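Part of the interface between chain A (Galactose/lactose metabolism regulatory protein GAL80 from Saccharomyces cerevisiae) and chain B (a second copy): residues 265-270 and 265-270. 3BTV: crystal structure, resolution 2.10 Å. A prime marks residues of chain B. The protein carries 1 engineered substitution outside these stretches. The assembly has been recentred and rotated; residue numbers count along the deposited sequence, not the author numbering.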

ATOM      1  N   LEU A 265       2.310  -9.972   2.411  1.00 27.20           N
ATOM      2  CA  LEU A 265       3.026  -9.029   3.262  1.00 28.48           C
ATOM      3  C   LEU A 265       2.462  -7.644   3.056  1.00 25.94           C
ATOM      4  O   LEU A 265       2.363  -7.142   1.906  1.00 29.25           O
ATOM      5  CB  LEU A 265       4.526  -9.033   2.965  1.00 32.13           C
ATOM      6  CG  LEU A 265       5.320  -7.887   3.630  1.00 42.69           C
ATOM      7  CD1 LEU A 265       5.460  -8.013   5.189  1.00 22.30           C
ATOM      8  CD2 LEU A 265       6.690  -7.737   2.976  1.00 34.83           C
ATOM      9  N   LEU A 266       2.053  -7.029   4.158  1.00 23.95           N
ATOM     10  CA  LEU A 266       1.742  -5.605   4.160  1.00 24.70           C
ATOM     11  C   LEU A 266       2.875  -4.911   4.882  1.00 31.83           C
ATOM     12  O   LEU A 266       3.242  -5.310   5.991  1.00 30.65           O
ATOM     13  CB  LEU A 266       0.444  -5.327   4.911  1.00 33.54           C
ATOM     14  CG  LEU A 266      -0.870  -5.887   4.350  1.00 32.19           C
ATOM     15  CD1 LEU A 266      -1.985  -5.530   5.316  1.00 35.14           C
ATOM     16  CD2 LEU A 266      -1.196  -5.335   2.935  1.00 26.22           C
ATOM     17  N   PHE A 267       3.428  -3.871   4.276  1.00 32.26           N
ATOM     18  CA  PHE A 267       4.579  -3.200   4.873  1.00 28.68           C
ATOM     19  C   PHE A 267       4.442  -1.721   4.619  1.00 38.65           C
ATOM     20  O   PHE A 267       4.127  -1.289   3.501  1.00 31.06           O
ATOM     21  CB  PHE A 267       5.889  -3.753   4.292  1.00 27.50           C
ATOM     22  CG  PHE A 267       7.123  -2.920   4.629  1.00 34.94           C
ATOM     23  CD1 PHE A 267       7.953  -3.297   5.661  1.00 26.44           C
ATOM     24  CD2 PHE A 267       7.457  -1.804   3.882  1.00 33.57           C
ATOM     25  CE1 PHE A 267       9.111  -2.546   5.967  1.00 33.70           C
ATOM     26  CE2 PHE A 267       8.592  -1.047   4.177  1.00 35.16           C
ATOM     27  CZ  PHE A 267       9.425  -1.445   5.226  1.00 27.23           C
ATOM     28  N   GLN A 268       4.627  -0.934   5.669  1.00 26.65           N
ATOM     29  CA  GLN A 268       4.636   0.521   5.511  1.00 31.60           C
ATOM     30  C   GLN A 268       5.698   1.099   6.401  1.00 37.52           C
ATOM     31  O   GLN A 268       5.967   0.549   7.464  1.00 35.15           O
ATOM     32  CB  GLN A 268       3.265   1.136   5.814  1.00 34.68           C
ATOM     33  CG  GLN A 268       2.810   0.960   7.236  1.00 36.72           C
ATOM     34  CD  GLN A 268       1.366   1.380   7.464  1.00 52.59           C
ATOM     35  OE1 GLN A 268       0.948   1.613   8.605  1.00 45.13           O
ATOM     36  NE2 GLN A 268       0.596   1.474   6.388  1.00 26.88           N
ATOM     37  N   GLY A 269       6.328   2.179   5.961  1.00 31.33           N
ATOM     38  CA  GLY A 269       7.394   2.769   6.752  1.00 33.16           C
ATOM     39  C   GLY A 269       7.811   4.131   6.240  1.00 33.24           C
ATOM     40  O   GLY A 269       7.244   4.670   5.268  1.00 32.05           O
ATOM     41  N   THR A 270       8.825   4.684   6.884  1.00 29.59           N
ATOM     42  CA  THR A 270       9.349   5.990   6.523  1.00 27.72           C
ATOM     43  C   THR A 270      10.833   5.884   6.235  1.00 33.22           C
ATOM     44  O   THR A 270      11.563   5.232   6.965  1.00 37.10           O
ATOM     45  CB  THR A 270       9.150   7.005   7.695  1.00 40.84           C
ATOM     46  OG1 THR A 270       9.699   6.445   8.885  1.00 37.09           O
ATOM     47  CG2 THR A 270       7.700   7.242   7.954  1.00 38.79           C
TER
ATOM     48  N   LEU B 265      -1.390   9.816   4.611  1.00 34.10           N
ATOM     49  CA  LEU B 265      -1.850   8.748   5.469  1.00 35.38           C
ATOM     50  C   LEU B 265      -1.386   7.423   4.883  1.00 37.96           C
ATOM     51  O   LEU B 265      -1.619   7.133   3.693  1.00 34.47           O
ATOM     52  CB  LEU B 265      -3.383   8.755   5.586  1.00 34.79           C
ATOM     53  CG  LEU B 265      -3.990   7.501   6.251  1.00 48.16           C
ATOM     54  CD1 LEU B 265      -3.661   7.434   7.734  1.00 37.44           C
ATOM     55  CD2 LEU B 265      -5.495   7.406   6.045  1.00 42.48           C
ATOM     56  N   LEU B 266      -0.723   6.625   5.710  1.00 34.74           N
ATOM     57  CA  LEU B 266      -0.439   5.226   5.374  1.00 38.76           C
ATOM     58  C   LEU B 266      -1.324   4.416   6.273  1.00 41.28           C
ATOM     59  O   LEU B 266      -1.351   4.636   7.481  1.00 36.50           O
ATOM     60  CB  LEU B 266       1.018   4.843   5.643  1.00 28.57           C
ATOM     61  CG  LEU B 266       2.118   5.582   4.879  1.00 41.04           C
ATOM     62  CD1 LEU B 266       3.489   5.164   5.393  1.00 36.69           C
ATOM     63  CD2 LEU B 266       2.012   5.333   3.380  1.00 30.56           C
ATOM     64  N   PHE B 267      -2.066   3.486   5.697  1.00 32.89           N
ATOM     65  CA  PHE B 267      -2.983   2.694   6.500  1.00 34.72           C
ATOM     66  C   PHE B 267      -2.971   1.269   6.014  1.00 44.75           C
ATOM     67  O   PHE B 267      -3.080   1.006   4.814  1.00 38.46           O
ATOM     68  CB  PHE B 267      -4.394   3.286   6.423  1.00 32.92           C
ATOM     69  CG  PHE B 267      -5.477   2.378   6.973  1.00 44.23           C
ATOM     70  CD1 PHE B 267      -5.986   2.565   8.250  1.00 32.91           C
ATOM     71  CD2 PHE B 267      -6.007   1.358   6.198  1.00 38.85           C
ATOM     72  CE1 PHE B 267      -6.988   1.748   8.741  1.00 40.93           C
ATOM     73  CE2 PHE B 267      -7.005   0.532   6.684  1.00 40.42           C
ATOM     74  CZ  PHE B 267      -7.502   0.724   7.952  1.00 39.06           C
ATOM     75  N   GLN B 268      -2.826   0.334   6.938  1.00 31.74           N
ATOM     76  CA  GLN B 268      -2.883  -1.070   6.544  1.00 28.10           C
ATOM     77  C   GLN B 268      -3.664  -1.812   7.602  1.00 39.74           C
ATOM     78  O   GLN B 268      -3.669  -1.422   8.766  1.00 40.33           O
ATOM     79  CB  GLN B 268      -1.481  -1.653   6.338  1.00 35.28           C
ATOM     80  CG  GLN B 268      -0.637  -1.753   7.611  1.00 41.05           C
ATOM     81  CD  GLN B 268       0.818  -2.121   7.328  1.00 49.16           C
ATOM     82  OE1 GLN B 268       1.573  -2.529   8.222  1.00 37.55           O
ATOM     83  NE2 GLN B 268       1.215  -1.972   6.082  1.00 28.77           N
ATOM     84  N   GLY B 269      -4.364  -2.860   7.204  1.00 36.61           N
ATOM     85  CA  GLY B 269      -5.178  -3.584   8.150  1.00 30.69           C
ATOM     86  C   GLY B 269      -5.776  -4.835   7.576  1.00 33.70           C
ATOM     87  O   GLY B 269      -5.536  -5.183   6.412  1.00 33.05           O
ATOM     88  N   THR B 270      -6.573  -5.508   8.395  1.00 31.23           N
ATOM     89  CA  THR B 270      -7.176  -6.774   8.006  1.00 36.25           C
ATOM     90  C   THR B 270      -8.682  -6.700   8.193  1.00 38.26           C
ATOM     91  O   THR B 270      -9.160  -6.211   9.218  1.00 38.12           O
ATOM     92  CB  THR B 270      -6.652  -7.920   8.879  1.00 39.82           C
ATOM     93  OG1 THR B 270      -6.885  -7.593  10.244  1.00 37.44           O
ATOM     94  CG2 THR B 270      -5.175  -8.097   8.687  1.00 42.11           C
TER
HETATM   95  O   HOH W   1       0.727  -1.584   3.296  1.00 34.28           O

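The two strands cross nearly antiparallel, at 155° between their N-to-C directions, with an axis approach of 7.9 Å. That spacing is too wide for backbone pairing, and no direct hydrogen bond joins the stretches; what unites them is side-chain packing over 372 Å² of buried surface, with one water linking the chains. The register is reciprocal: the CA atoms of Leu266 and Gln268′, like those of Gln268 and Leu266′, lie 6.9 Å apart.

Leu265 makes no contact; its CD1 comes no nearer than 7.4 Å, to OE1 of Gln268′. Leu266, one step on, points toward chain B in the m,t rotamer and gives up 68 Å². Its CB lies 3.6 Å from NE2 of Gln268′, and its CD1 reaches 3.7 Å from O of Gly269′, so an aliphatic branch fills the space against the Gln268′ side chain and the backbone carbonyl of Gly269′.

Phe267 follows the strand's alternation, its CA-to-CB bond pointing away from chain B; its contribution is backbone. Its N sits 3.4 Å from NE2 of Gln268′, but both are donors and no bond forms. Its O instead receives a weak hydrogen bond from water 1 (3.4 Å), which in turn accepts one from NE2 of Gln268′ at 2.9 Å.

Gln268 points toward chain B and has 94 Å² covered. With chi1 at 64° and chi2 at -171°, the extended chain carries its amide across the gap: NE2 comes within 3.5 Å of CB of Leu266′ and 3.5 Å of NE2 of Gln268′. OE1 is hydrogen-bonded elsewhere in the structure, which satisfies the buried carbonyl oxygen.

Gly269 has no side chain, and its O lies 3.8 Å from CD1 of Leu266′, mirroring the earlier contact. Thr270 points sideways; its CG2 lies 5.3 Å from CD1 of Leu266′, so it makes no contact, its OG1 satisfied elsewhere.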